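Local coordinates for putative peptidyl-arginine deiminase family protein (Campylobacter jejuni subsp. jejuni serotype O:2, PDB 6B2W), which binds agmatine and probably deiminates it to N-carbamoylputrescine, a step in the bacterial route to the polyamine putrescine, at residues 252-257 and 287-292; 220-225 and 248-253; 10-15 and 186-191. The protein carries 1 engineered substitution. All coordinates share one frame; numbering follows the deposited sequence.

In the fold
Contacts 1 and 2 are neighbours that share Glu252 and Leu253, while contact 3 lies apart, its centre about 30 Å from that of contact 1 and 21 Å from that of contact 2. Contact 2 pairs parallel strands 219-224 and 249-254 through regular backbone hydrogen bonds. Contact 1 takes over where strand 249-254 runs out: a carboxylate and an amide at the start of helix 289-300 bind the backbone of 254-257. It is mostly buried, yet its centre lies farthest from that of the chain (about 20 Å, against 17 and 16 Å); contacts 2 and 3 are partly buried. Contact 3 joins edge strand 10-12 to the end of helix 175-186 by water and small apolar contacts.

Contact 1 (252-257 and 287-292); sequences ELPIPK and DKNDEI
Two flat groups, the carboxylate of Asp287 and the amide of Asn289, carry this contact, and each has a proline over one face. Pro256 lies over one face of the carboxylate, its CB 3.6 Å from Asp287 CG. From that same side the backbone N of Lys257 reaches Asp287 OD2 at 3.0 Å, meeting the oxygen from 45° out of the carboxylate plane. A water lies 2.9 Å from both Asp287 OD2 and Lys257 O and can link the two. The other oxygen looks back to its own chain: Asn289 N donates to the anti lone pair of Asp287 OD1 over 2.7 Å, an almost straight bond. With CG anti to the backbone N (chi1 -179°), the Asp287 side chain can serve both segments, one oxygen for each, and its rotation is fixed by them.

The Asn289 amide has the ring of Pro254 across one face, with Pro254 CG 4.1 Å from Asn289 CG. Its ND2 makes a weak hydrogen bond to Pro254 O at 3.2 Å, and Ile255 O lies 3.1 Å from the same nitrogen. An amide suits this place because its NH2 faces a backbone rich in carbonyls, while the prolines bring apolar rings and no N-H that would need a partner. Lys257 lends its backbone and CB, then bends at chi2 and leads its ammonium away from the contact. Tyr270 packs on Pro256, Asp287 and Asn289.

Asp287 thus forms an Asx turn with Asn289, and Asp290 N adds a bond to Asp287 O. This is the classic side-chain capping at a helix N-terminus, here used also to tie helix 289-300 to the chain leaving strand 249-254.

Contact 2 (220-225 and 248-253); sequences IAHCIC and FDLLEL
Leu251 O accepts a hydrogen bond from His222 N of the neighbouring strand at 2.9 Å, supplemented by a weaker CA-H...O contact from Ala221, whose CA lies 3.2 Å from the same oxygen. The next link is shorter, with Leu253 N 2.8 Å from His222 O. Leu251 N to Ile220 O and Ile220 N to Asp249 O are the other two bonds between these segments, which pair in parallel.

Side chains alternate between the two faces. On one, the His222 ring lies alongside Glu252, its plane almost perpendicular (87°) to the carboxylate, and Leu250 CB reaches its edge. His222 CG sits between the backbone N and the carbonyl carbon (chi1 71°), bringing NE2 within 2.7 Å of an in-plane water that also donates to Glu252 OE2. That carboxylate forms a salt bridge with Lys240. On the other face, small Ala221 makes room for Leu253, whose CD1 is 3.8 Å from Ala221 CB.

Strands 219-224 and 249-254 with helix 233-244 form a beta-alpha-beta unit. This helix covers Ile220 and His222, helix 289-300 packs on Leu251 and Leu253, and strand 212-216 runs antiparallel beyond 219-224.

Contact 3 (10-15 and 186-191); sequences IKSIPE and FGLKQI
Ile10 and Ser12 of the edge strand 10-12 lie against Phe186, Gly187 and Leu188, where the chain leaves helix 175-186. The fold is probably the alpha/beta propeller of the guanidino-modifying enzymes, and here a short strand at the border of its sheet meets a helix C-terminus.

Backbone shape comes first. Gly187 is the first residue to depart from helical angles and has a positive phi (58°), a conformation that glycine adopts readily. Its lack of a side chain also matters across the contact, since the direction a CB would take leads straight to Ile10 O.

Apolar contacts follow. Ile10 sets its CG2 branch, anti to the backbone N, against the peptide at the helix end, 3.6 Å from Phe186 C, and its CB is 3.9 Å from Gly187 N. A beta-branched residue, at home in a strand, thus lays its CB and CG2 against backbone atoms. The Phe186 ring meets Phe151 and Ile96, and it is chiefly the Phe186 backbone that touches strand 10-12. Strand 94-98 extends the cover, touching Ile10 as well.

Polar links run through water. Ser12 N and Phe186 O stand 3.6 Å apart. A water 2.9 Å from each bridges them, accepting from Ser12 N and donating to Phe186 O. A carbonyl at the end of a helix, no longer used by the next turn, is well placed for this.

Serine, small and short, lets the strand come close: turned back over its own backbone (chi1 55°), Ser12 OG rests 3.6 Å from Leu188 CD2.

Contact 1 (252-257 and 287-292)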
ATOM      1  N   GLU A 252       3.053 -16.262   9.180  1.00 24.69           N
ATOM      2  CA  GLU A 252       1.613 -16.100   9.396  1.00 24.33           C
ATOM      3  C   GLU A 252       1.268 -14.866  10.235  1.00 23.59           C
ATOM      4  O   GLU A 252       1.895 -14.599  11.261  1.00 23.47           O
ATOM      5  CB  GLU A 252       1.021 -17.373  10.008  1.00 24.76           C
ATOM      6  CG  GLU A 252       1.070 -18.556   9.047  1.00 25.23           C
ATOM      7  CD  GLU A 252       0.252 -19.754   9.497  1.00 25.42           C
ATOM      8  OE1 GLU A 252       0.030 -19.922  10.717  1.00 25.91           O
ATOM      9  OE2 GLU A 252      -0.170 -20.535   8.617  1.00 25.25           O
ATOM     10  N   LEU A 253       0.269 -14.118   9.771  1.00 22.89           N
ATOM     11  CA  LEU A 253      -0.195 -12.894  10.422  1.00 22.49           C
ATOM     12  C   LEU A 253      -1.651 -13.076  10.862  1.00 22.51           C
ATOM     13  O   LEU A 253      -2.571 -12.627  10.173  1.00 21.81           O
ATOM     14  CB  LEU A 253      -0.080 -11.711   9.456  1.00 22.12           C
ATOM     15  CG  LEU A 253       1.321 -11.398   8.927  1.00 21.97           C
ATOM     16  CD1 LEU A 253       1.250 -10.409   7.779  1.00 21.86           C
ATOM     17  CD2 LEU A 253       2.212 -10.863  10.039  1.00 22.01           C
ATOM     18  N   PRO A 254      -1.869 -13.747  12.012  1.00 22.74           N
ATOM     19  CA  PRO A 254      -3.243 -13.993  12.460  1.00 22.83           C
ATOM     20  C   PRO A 254      -4.016 -12.698  12.680  1.00 22.91           C
ATOM     21  O   PRO A 254      -3.527 -11.801  13.361  1.00 22.46           O
ATOM     22  CB  PRO A 254      -3.057 -14.749  13.783  1.00 22.61           C
ATOM     23  CG  PRO A 254      -1.688 -14.396  14.241  1.00 22.53           C
ATOM     24  CD  PRO A 254      -0.883 -14.250  12.985  1.00 22.61           C
ATOM     25  N   ILE A 255      -5.210 -12.607  12.100  1.00 23.54           N
ATOM     26  CA  ILE A 255      -6.032 -11.408  12.249  1.00 23.91           C
ATOM     27  C   ILE A 255      -6.500 -11.246  13.694  1.00 24.32           C
ATOM     28  O   ILE A 255      -6.556 -12.229  14.442  1.00 23.86           O
ATOM     29  CB  ILE A 255      -7.262 -11.408  11.315  1.00 23.95           C
ATOM     30  CG1 ILE A 255      -8.210 -12.576  11.629  1.00 24.21           C
ATOM     31  CG2 ILE A 255      -6.810 -11.435   9.863  1.00 24.13           C
ATOM     32  CD1 ILE A 255      -9.568 -12.461  10.965  1.00 24.24           C
ATOM     33  N   PRO A 256      -6.833 -10.006  14.096  1.00 24.98           N
ATOM     34  CA  PRO A 256      -7.352  -9.804  15.445  1.00 25.41           C
ATOM     35  C   PRO A 256      -8.762 -10.350  15.609  1.00 26.00           C
ATOM     36  O   PRO A 256      -9.437 -10.659  14.622  1.00 25.71           O
ATOM     37  CB  PRO A 256      -7.369  -8.273  15.604  1.00 25.22           C
ATOM     38  CG  PRO A 256      -6.569  -7.732  14.476  1.00 25.12           C
ATOM     39  CD  PRO A 256      -6.709  -8.729  13.371  1.00 25.09           C
ATOM     40  N   LYS A 257      -9.195 -10.466  16.858  1.00 26.91           N
ATOM     41  CA  LYS A 257     -10.592 -10.726  17.149  1.00 27.98           C
ATOM     42  C   LYS A 257     -11.411  -9.513  16.682  1.00 28.20           C
ATOM     43  O   LYS A 257     -10.912  -8.389  16.698  1.00 27.97           O
ATOM     44  CB  LYS A 257     -10.784 -10.995  18.641  1.00 28.60           C
ATOM     45  CG  LYS A 257     -10.290 -12.367  19.081  1.00 29.32           C
ATOM     46  CD  LYS A 257     -11.388 -13.418  18.974  1.00 30.31           C
ATOM     47  CE  LYS A 257     -10.927 -14.784  19.469  1.00 31.21           C
ATOM     48  NZ  LYS A 257     -12.061 -15.655  19.901  1.00 31.47           N
ATOM     49  N   ASP A 287      -4.940  -5.635  20.039  1.00 22.43           N
ATOM     50  CA  ASP A 287      -5.304  -7.028  20.223  1.00 22.23           C
ATOM     51  C   ASP A 287      -4.034  -7.710  20.735  1.00 22.50           C
ATOM     52  O   ASP A 287      -2.937  -7.161  20.600  1.00 22.22           O
ATOM     53  CB  ASP A 287      -5.755  -7.602  18.874  1.00 22.02           C
ATOM     54  CG  ASP A 287      -6.189  -9.059  18.950  1.00 21.86           C
ATOM     55  OD1 ASP A 287      -5.306  -9.941  18.961  1.00 21.75           O
ATOM     56  OD2 ASP A 287      -7.412  -9.323  18.953  1.00 21.64           O
ATOM     57  N   LYS A 288      -4.170  -8.889  21.331  1.00 22.93           N
ATOM     58  CA  LYS A 288      -2.998  -9.640  21.792  1.00 23.33           C
ATOM     59  C   LYS A 288      -2.060 -10.019  20.638  1.00 23.63           C
ATOM     60  O   LYS A 288      -0.867 -10.235  20.853  1.00 24.37           O
ATOM     61  CB  LYS A 288      -3.415 -10.900  22.557  1.00 23.51           C
ATOM     62  CG  LYS A 288      -4.051 -11.984  21.695  1.00 23.81           C
ATOM     63  CD  LYS A 288      -3.651 -13.380  22.147  1.00 23.90           C
ATOM     64  CE  LYS A 288      -4.009 -14.426  21.107  1.00 24.09           C
ATOM     65  NZ  LYS A 288      -5.441 -14.352  20.694  1.00 24.33           N
ATOM     66  N   ASN A 289      -2.605 -10.104  19.424  1.00 23.59           N
ATOM     67  CA  ASN A 289      -1.825 -10.453  18.237  1.00 23.72           C
ATOM     68  C   ASN A 289      -0.863  -9.370  17.753  1.00 23.58           C
ATOM     69  O   ASN A 289      -0.005  -9.652  16.921  1.00 23.51           O
ATOM     70  CB  ASN A 289      -2.753 -10.869  17.087  1.00 23.87           C
ATOM     71  CG  ASN A 289      -3.385 -12.228  17.312  1.00 24.09           C
ATOM     72  OD1 ASN A 289      -3.152 -12.875  18.331  1.00 24.24           O
ATOM     73  ND2 ASN A 289      -4.189 -12.669  16.355  1.00 24.41           N
ATOM     74  N   ASP A 290      -1.004  -8.144  18.257  1.00 23.46           N
ATOM     75  CA  ASP A 290      -0.013  -7.092  18.006  1.00 23.69           C
ATOM     76  C   ASP A 290       1.389  -7.569  18.374  1.00 24.47           C
ATOM     77  O   ASP A 290       2.321  -7.474  17.578  1.00 23.92           O
ATOM     78  CB  ASP A 290      -0.328  -5.835  18.824  1.00 23.35           C
ATOM     79  CG  ASP A 290      -1.571  -5.116  18.350  1.00 23.10           C
ATOM     80  OD1 ASP A 290      -2.167  -5.536  17.341  1.00 22.88           O
ATOM     81  OD2 ASP A 290      -1.958  -4.120  18.994  1.00 23.09           O
ATOM     82  N   GLU A 291       1.529  -8.079  19.594  1.00 25.85           N
ATOM     83  CA  GLU A 291       2.815  -8.558  20.083  1.00 26.91           C
ATOM     84  C   GLU A 291       3.295  -9.748  19.266  1.00 26.25           C
ATOM     85  O   GLU A 291       4.467  -9.832  18.910  1.00 25.80           O
ATOM     86  CB  GLU A 291       2.713  -8.956  21.558  1.00 28.60           C
ATOM     87  CG  GLU A 291       3.992  -9.556  22.126  1.00 30.61           C
ATOM     88  CD  GLU A 291       3.847 -10.033  23.559  1.00 32.58           C
ATOM     89  OE1 GLU A 291       2.699 -10.137  24.048  1.00 34.84           O
ATOM     90  OE2 GLU A 291       4.888 -10.311  24.195  1.00 34.01           O
ATOM     91  N   ILE A 292       2.382 -10.668  18.973  1.00 25.80           N
ATOM     92  CA  ILE A 292       2.743 -11.905  18.294  1.00 25.51           C
ATOM     93  C   ILE A 292       3.284 -11.643  16.888  1.00 24.80           C
ATOM     94  O   ILE A 292       4.328 -12.184  16.522  1.00 25.09           O
ATOM     95  CB  ILE A 292       1.559 -12.896  18.259  1.00 25.83           C
ATOM     96  CG1 ILE A 292       1.286 -13.416  19.676  1.00 26.09           C
ATOM     97  CG2 ILE A 292       1.854 -14.062  17.317  1.00 25.73           C
ATOM     98  CD1 ILE A 292      -0.025 -14.158  19.827  1.00 26.41           C
TER
HETATM   99  O   HOH W   1      -9.199  -7.085  18.579  1.00 16.62           O

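Contact 2 (220-225 and 248-253)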
ATOM      1  N   ILE A 220       6.964 -14.633   2.057  1.00 24.91           N
ATOM      2  CA  ILE A 220       5.670 -13.960   2.019  1.00 24.76           C
ATOM      3  C   ILE A 220       5.023 -14.009   3.404  1.00 25.16           C
ATOM      4  O   ILE A 220       4.871 -15.087   3.976  1.00 25.62           O
ATOM      5  CB  ILE A 220       4.709 -14.620   1.008  1.00 24.48           C
ATOM      6  CG1 ILE A 220       5.193 -14.379  -0.426  1.00 24.21           C
ATOM      7  CG2 ILE A 220       3.297 -14.072   1.177  1.00 24.70           C
ATOM      8  CD1 ILE A 220       4.451 -15.175  -1.480  1.00 23.94           C
ATOM      9  N   ALA A 221       4.644 -12.848   3.934  1.00 25.27           N
ATOM     10  CA  ALA A 221       3.874 -12.774   5.172  1.00 25.27           C
ATOM     11  C   ALA A 221       2.410 -12.605   4.814  1.00 25.63           C
ATOM     12  O   ALA A 221       2.063 -11.663   4.100  1.00 25.74           O
ATOM     13  CB  ALA A 221       4.342 -11.610   6.026  1.00 25.42           C
ATOM     14  N   HIS A 222       1.557 -13.504   5.310  1.00 25.91           N
ATOM     15  CA  HIS A 222       0.142 -13.543   4.912  1.00 26.02           C
ATOM     16  C   HIS A 222      -0.819 -13.741   6.087  1.00 26.50           C
ATOM     17  O   HIS A 222      -0.458 -14.322   7.111  1.00 26.78           O
ATOM     18  CB  HIS A 222      -0.083 -14.657   3.885  1.00 25.90           C
ATOM     19  CG  HIS A 222       0.009 -16.039   4.459  1.00 25.73           C
ATOM     20  ND1 HIS A 222      -1.098 -16.743   4.884  1.00 25.63           N
ATOM     21  CD2 HIS A 222       1.075 -16.847   4.676  1.00 25.61           C
ATOM     22  CE1 HIS A 222      -0.719 -17.924   5.339  1.00 25.59           C
ATOM     23  NE2 HIS A 222       0.595 -18.012   5.225  1.00 25.67           N
ATOM     24  N   CYS A 223      -2.056 -13.276   5.903  1.00 26.69           N
ATOM     25  CA  CYS A 223      -3.104 -13.373   6.919  1.00 26.78           C
ATOM     26  C   CYS A 223      -3.710 -14.778   7.040  1.00 27.16           C
ATOM     27  O   CYS A 223      -3.759 -15.539   6.069  1.00 27.34           O
ATOM     28  CB  CYS A 223      -4.234 -12.376   6.615  1.00 26.60           C
ATOM     29  SG  CYS A 223      -3.730 -10.641   6.492  1.00 26.25           S
ATOM     30  N   ILE A 224      -4.172 -15.094   8.249  1.00 27.54           N
ATOM     31  CA  ILE A 224      -4.950 -16.302   8.537  1.00 28.03           C
ATOM     32  C   ILE A 224      -5.886 -15.979   9.689  1.00 28.87           C
ATOM     33  O   ILE A 224      -5.763 -14.925  10.311  1.00 28.86           O
ATOM     34  CB  ILE A 224      -4.068 -17.492   8.963  1.00 27.76           C
ATOM     35  CG1 ILE A 224      -3.123 -17.061  10.083  1.00 27.60           C
ATOM     36  CG2 ILE A 224      -3.301 -18.051   7.772  1.00 27.77           C
ATOM     37  CD1 ILE A 224      -2.416 -18.211  10.750  1.00 27.66           C
ATOM     38  N   CYS A 225      -6.803 -16.896   9.983  1.00 30.42           N
ATOM     39  CA  CYS A 225      -7.775 -16.711  11.056  1.00 31.77           C
ATOM     40  C   CYS A 225      -7.761 -17.928  11.981  1.00 32.38           C
ATOM     41  O   CYS A 225      -7.957 -19.054  11.530  1.00 32.36           O
ATOM     42  CB  CYS A 225      -9.164 -16.504  10.450  1.00 32.15           C
ATOM     43  SG  CYS A 225     -10.497 -16.247  11.639  1.00 32.85           S
ATOM     44  N   PHE A 248       7.632 -20.206  -1.921  1.00 30.45           N
ATOM     45  CA  PHE A 248       8.214 -19.225  -1.008  1.00 29.65           C
ATOM     46  C   PHE A 248       8.007 -19.646   0.444  1.00 29.73           C
ATOM     47  O   PHE A 248       7.053 -20.363   0.762  1.00 29.57           O
ATOM     48  CB  PHE A 248       7.585 -17.846  -1.232  1.00 29.50           C
ATOM     49  CG  PHE A 248       7.942 -17.228  -2.551  1.00 29.36           C
ATOM     50  CD1 PHE A 248       9.224 -16.739  -2.776  1.00 29.11           C
ATOM     51  CD2 PHE A 248       7.004 -17.132  -3.569  1.00 29.19           C
ATOM     52  CE1 PHE A 248       9.563 -16.169  -3.990  1.00 28.89           C
ATOM     53  CE2 PHE A 248       7.339 -16.564  -4.788  1.00 29.14           C
ATOM     54  CZ  PHE A 248       8.619 -16.082  -4.999  1.00 29.00           C
ATOM     55  N   ASP A 249       8.907 -19.196   1.317  1.00 29.59           N
ATOM     56  CA  ASP A 249       8.724 -19.347   2.762  1.00 29.44           C
ATOM     57  C   ASP A 249       7.556 -18.475   3.218  1.00 28.99           C
ATOM     58  O   ASP A 249       7.302 -17.415   2.639  1.00 29.08           O
ATOM     59  CB  ASP A 249       9.999 -18.955   3.518  1.00 29.95           C
ATOM     60  CG  ASP A 249      11.118 -19.975   3.360  1.00 30.25           C
ATOM     61  OD1 ASP A 249      10.827 -21.152   3.049  1.00 30.81           O
ATOM     62  OD2 ASP A 249      12.294 -19.599   3.557  1.00 30.11           O
ATOM     63  N   LEU A 250       6.846 -18.927   4.250  1.00 27.90           N
ATOM     64  CA  LEU A 250       5.630 -18.255   4.695  1.00 27.03           C
ATOM     65  C   LEU A 250       5.683 -17.881   6.178  1.00 26.46           C
ATOM     66  O   LEU A 250       6.173 -18.647   7.008  1.00 25.93           O
ATOM     67  CB  LEU A 250       4.408 -19.134   4.409  1.00 26.92           C
ATOM     68  CG  LEU A 250       4.192 -19.583   2.956  1.00 26.81           C
ATOM     69  CD1 LEU A 250       2.937 -20.436   2.852  1.00 26.68           C
ATOM     70  CD2 LEU A 250       4.101 -18.416   1.983  1.00 26.67           C
ATOM     71  N   LEU A 251       5.177 -16.687   6.487  1.00 25.94           N
ATOM     72  CA  LEU A 251       5.096 -16.171   7.853  1.00 25.48           C
ATOM     73  C   LEU A 251       3.646 -15.771   8.096  1.00 25.12           C
ATOM     74  O   LEU A 251       3.070 -15.032   7.302  1.00 25.30           O
ATOM     75  CB  LEU A 251       6.029 -14.966   8.019  1.00 25.39           C
ATOM     76  CG  LEU A 251       6.306 -14.458   9.439  1.00 25.33           C
ATOM     77  CD1 LEU A 251       7.658 -13.761   9.511  1.00 25.13           C
ATOM     78  CD2 LEU A 251       5.206 -13.528   9.932  1.00 25.49           C
ATOM     79  N   GLU A 252       3.053 -16.262   9.180  1.00 24.69           N
ATOM     80  CA  GLU A 252       1.613 -16.100   9.396  1.00 24.33           C
ATOM     81  C   GLU A 252       1.268 -14.866  10.235  1.00 23.59           C
ATOM     82  O   GLU A 252       1.895 -14.599  11.261  1.00 23.47           O
ATOM     83  CB  GLU A 252       1.021 -17.373  10.008  1.00 24.76           C
ATOM     84  CG  GLU A 252       1.070 -18.556   9.047  1.00 25.23           C
ATOM     85  CD  GLU A 252       0.252 -19.754   9.497  1.00 25.42           C
ATOM     86  OE1 GLU A 252       0.030 -19.922  10.717  1.00 25.91           O
ATOM     87  OE2 GLU A 252      -0.170 -20.535   8.617  1.00 25.25           O
ATOM     88  N   LEU A 253       0.269 -14.118   9.771  1.00 22.89           N
ATOM     89  CA  LEU A 253      -0.195 -12.894  10.422  1.00 22.49           C
ATOM     90  C   LEU A 253      -1.651 -13.076  10.862  1.00 22.51           C
ATOM     91  O   LEU A 253      -2.571 -12.627  10.173  1.00 21.81           O
ATOM     92  CB  LEU A 253      -0.080 -11.711   9.456  1.00 22.12           C
ATOM     93  CG  LEU A 253       1.321 -11.398   8.927  1.00 21.97           C
ATOM     94  CD1 LEU A 253       1.250 -10.409   7.779  1.00 21.86           C
ATOM     95  CD2 LEU A 253       2.212 -10.863  10.039  1.00 22.01           C
TER
HETATM   96  O   HOH W   2       1.572 -20.311   6.111  1.00 43.00           O

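Contact 3 (10-15 and 186-191)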
ATOM      1  N   ILE A  10      13.261  -2.926 -17.728  1.00 27.31           N
ATOM      2  CA  ILE A  10      12.488  -2.524 -16.556  1.00 27.24           C
ATOM      3  C   ILE A  10      12.798  -3.423 -15.362  1.00 27.61           C
ATOM      4  O   ILE A  10      12.868  -4.643 -15.503  1.00 28.22           O
ATOM      5  CB  ILE A  10      10.969  -2.604 -16.820  1.00 27.01           C
ATOM      6  CG1 ILE A  10      10.598  -1.974 -18.166  1.00 26.95           C
ATOM      7  CG2 ILE A  10      10.195  -1.934 -15.694  1.00 26.86           C
ATOM      8  CD1 ILE A  10      10.905  -0.496 -18.277  1.00 27.19           C
ATOM      9  N   LYS A  11      12.979  -2.811 -14.193  1.00 27.86           N
ATOM     10  CA  LYS A  11      13.080  -3.539 -12.925  1.00 27.92           C
ATOM     11  C   LYS A  11      12.012  -3.049 -11.955  1.00 26.60           C
ATOM     12  O   LYS A  11      11.825  -1.847 -11.792  1.00 25.92           O
ATOM     13  CB  LYS A  11      14.446  -3.332 -12.274  1.00 29.03           C
ATOM     14  CG  LYS A  11      15.551  -4.249 -12.765  1.00 30.28           C
ATOM     15  CD  LYS A  11      16.543  -4.547 -11.644  1.00 31.51           C
ATOM     16  CE  LYS A  11      17.970  -4.682 -12.156  1.00 32.44           C
ATOM     17  NZ  LYS A  11      18.105  -5.674 -13.258  1.00 32.66           N
ATOM     18  N   SER A  12      11.329  -3.990 -11.307  1.00 25.79           N
ATOM     19  CA  SER A  12      10.348  -3.681 -10.269  1.00 24.96           C
ATOM     20  C   SER A  12      11.055  -3.543  -8.924  1.00 24.50           C
ATOM     21  O   SER A  12      11.945  -4.333  -8.605  1.00 24.23           O
ATOM     22  CB  SER A  12       9.277  -4.772 -10.197  1.00 24.76           C
ATOM     23  OG  SER A  12       9.855  -6.053 -10.007  1.00 24.54           O
ATOM     24  N   ILE A  13      10.655  -2.542  -8.144  1.00 24.15           N
ATOM     25  CA  ILE A  13      11.331  -2.216  -6.889  1.00 23.90           C
ATOM     26  C   ILE A  13      10.524  -2.727  -5.693  1.00 23.81           C
ATOM     27  O   ILE A  13       9.344  -2.405  -5.563  1.00 23.66           O
ATOM     28  CB  ILE A  13      11.523  -0.691  -6.728  1.00 24.04           C
ATOM     29  CG1 ILE A  13      12.037  -0.060  -8.031  1.00 24.07           C
ATOM     30  CG2 ILE A  13      12.481  -0.395  -5.581  1.00 23.89           C
ATOM     31  CD1 ILE A  13      12.032   1.456  -8.028  1.00 23.94           C
ATOM     32  N   PRO A  14      11.158  -3.521  -4.811  1.00 23.87           N
ATOM     33  CA  PRO A  14      10.496  -3.921  -3.575  1.00 23.86           C
ATOM     34  C   PRO A  14      10.552  -2.808  -2.531  1.00 23.92           C
ATOM     35  O   PRO A  14      11.408  -1.927  -2.609  1.00 23.82           O
ATOM     36  CB  PRO A  14      11.309  -5.130  -3.122  1.00 23.81           C
ATOM     37  CG  PRO A  14      12.680  -4.865  -3.636  1.00 23.77           C
ATOM     38  CD  PRO A  14      12.529  -4.060  -4.896  1.00 23.74           C
ATOM     39  N   GLU A  15       9.656  -2.871  -1.552  1.00 24.19           N
ATOM     40  CA  GLU A  15       9.453  -1.773  -0.605  1.00 24.39           C
ATOM     41  C   GLU A  15      10.653  -1.542   0.311  1.00 24.54           C
ATOM     42  O   GLU A  15      10.908  -0.408   0.725  1.00 24.74           O
ATOM     43  CB  GLU A  15       8.201  -2.029   0.238  1.00 24.54           C
ATOM     44  CG  GLU A  15       7.471  -0.767   0.669  1.00 24.63           C
ATOM     45  CD  GLU A  15       6.026  -1.042   1.028  1.00 24.61           C
ATOM     46  OE1 GLU A  15       5.148  -0.789   0.176  1.00 24.63           O
ATOM     47  OE2 GLU A  15       5.768  -1.534   2.147  1.00 24.33           O
ATOM     48  N   PHE A 186       6.182  -3.752 -15.636  1.00 29.76           N
ATOM     49  CA  PHE A 186       7.118  -3.899 -14.521  1.00 29.72           C
ATOM     50  C   PHE A 186       8.274  -4.854 -14.828  1.00 30.16           C
ATOM     51  O   PHE A 186       9.115  -5.111 -13.964  1.00 29.77           O
ATOM     52  CB  PHE A 186       6.366  -4.351 -13.266  1.00 29.57           C
ATOM     53  CG  PHE A 186       5.400  -3.326 -12.744  1.00 29.19           C
ATOM     54  CD1 PHE A 186       5.849  -2.256 -11.983  1.00 29.16           C
ATOM     55  CD2 PHE A 186       4.045  -3.420 -13.025  1.00 29.21           C
ATOM     56  CE1 PHE A 186       4.964  -1.302 -11.508  1.00 29.26           C
ATOM     57  CE2 PHE A 186       3.153  -2.471 -12.552  1.00 29.35           C
ATOM     58  CZ  PHE A 186       3.612  -1.411 -11.792  1.00 29.29           C
ATOM     59  N   GLY A 187       8.324  -5.365 -16.060  1.00 30.65           N
ATOM     60  CA  GLY A 187       9.392  -6.266 -16.487  1.00 30.83           C
ATOM     61  C   GLY A 187       9.476  -7.493 -15.607  1.00 30.98           C
ATOM     62  O   GLY A 187      10.544  -7.824 -15.094  1.00 31.11           O
ATOM     63  N   LEU A 188       8.340  -8.162 -15.436  1.00 31.51           N
ATOM     64  CA  LEU A 188       8.229  -9.294 -14.518  1.00 32.75           C
ATOM     65  C   LEU A 188       8.408 -10.628 -15.231  1.00 33.95           C
ATOM     66  O   LEU A 188       8.101 -10.756 -16.415  1.00 35.22           O
ATOM     67  CB  LEU A 188       6.858  -9.284 -13.835  1.00 32.61           C
ATOM     68  CG  LEU A 188       6.476  -8.038 -13.033  1.00 32.20           C
ATOM     69  CD1 LEU A 188       4.996  -8.074 -12.682  1.00 32.02           C
ATOM     70  CD2 LEU A 188       7.327  -7.914 -11.779  1.00 32.06           C
ATOM     71  N   LYS A 189       8.901 -11.618 -14.492  1.00 35.08           N
ATOM     72  CA  LYS A 189       8.922 -13.007 -14.946  1.00 35.72           C
ATOM     73  C   LYS A 189       7.621 -13.730 -14.598  1.00 35.68           C
ATOM     74  O   LYS A 189       7.175 -14.593 -15.348  1.00 36.16           O
ATOM     75  CB  LYS A 189      10.079 -13.763 -14.299  1.00 36.54           C
ATOM     76  CG  LYS A 189      11.457 -13.221 -14.641  1.00 38.02           C
ATOM     77  CD  LYS A 189      12.557 -14.093 -14.052  1.00 39.08           C
ATOM     78  CE  LYS A 189      12.709 -13.883 -12.550  1.00 39.48           C
ATOM     79  NZ  LYS A 189      13.036 -15.146 -11.831  1.00 39.81           N
ATOM     80  N   GLN A 190       7.021 -13.376 -13.462  1.00 35.48           N
ATOM     81  CA  GLN A 190       5.906 -14.138 -12.900  1.00 35.19           C
ATOM     82  C   GLN A 190       4.937 -13.249 -12.121  1.00 34.38           C
ATOM     83  O   GLN A 190       5.355 -12.333 -11.411  1.00 34.48           O
ATOM     84  CB  GLN A 190       6.462 -15.218 -11.967  1.00 35.76           C
ATOM     85  CG  GLN A 190       5.436 -16.191 -11.403  1.00 36.54           C
ATOM     86  CD  GLN A 190       6.030 -17.103 -10.342  1.00 37.78           C
ATOM     87  OE1 GLN A 190       7.247 -17.291 -10.277  1.00 38.25           O
ATOM     88  NE2 GLN A 190       5.173 -17.670  -9.500  1.00 38.50           N
ATOM     89  N   ILE A 191       3.643 -13.531 -12.263  1.00 33.08           N
ATOM     90  CA  ILE A 191       2.615 -12.935 -11.415  1.00 31.77           C
ATOM     91  C   ILE A 191       1.852 -14.059 -10.724  1.00 31.41           C
ATOM     92  O   ILE A 191       1.339 -14.961 -11.385  1.00 32.21           O
ATOM     93  CB  ILE A 191       1.634 -12.063 -12.223  1.00 31.33           C
ATOM     94  CG1 ILE A 191       2.377 -10.878 -12.855  1.00 31.19           C
ATOM     95  CG2 ILE A 191       0.502 -11.568 -11.327  1.00 31.08           C
ATOM     96  CD1 ILE A 191       1.534 -10.014 -13.773  1.00 30.91           C
TER
HETATM   97  O   HOH W   3      10.978  -6.640 -12.346  1.00 21.31           O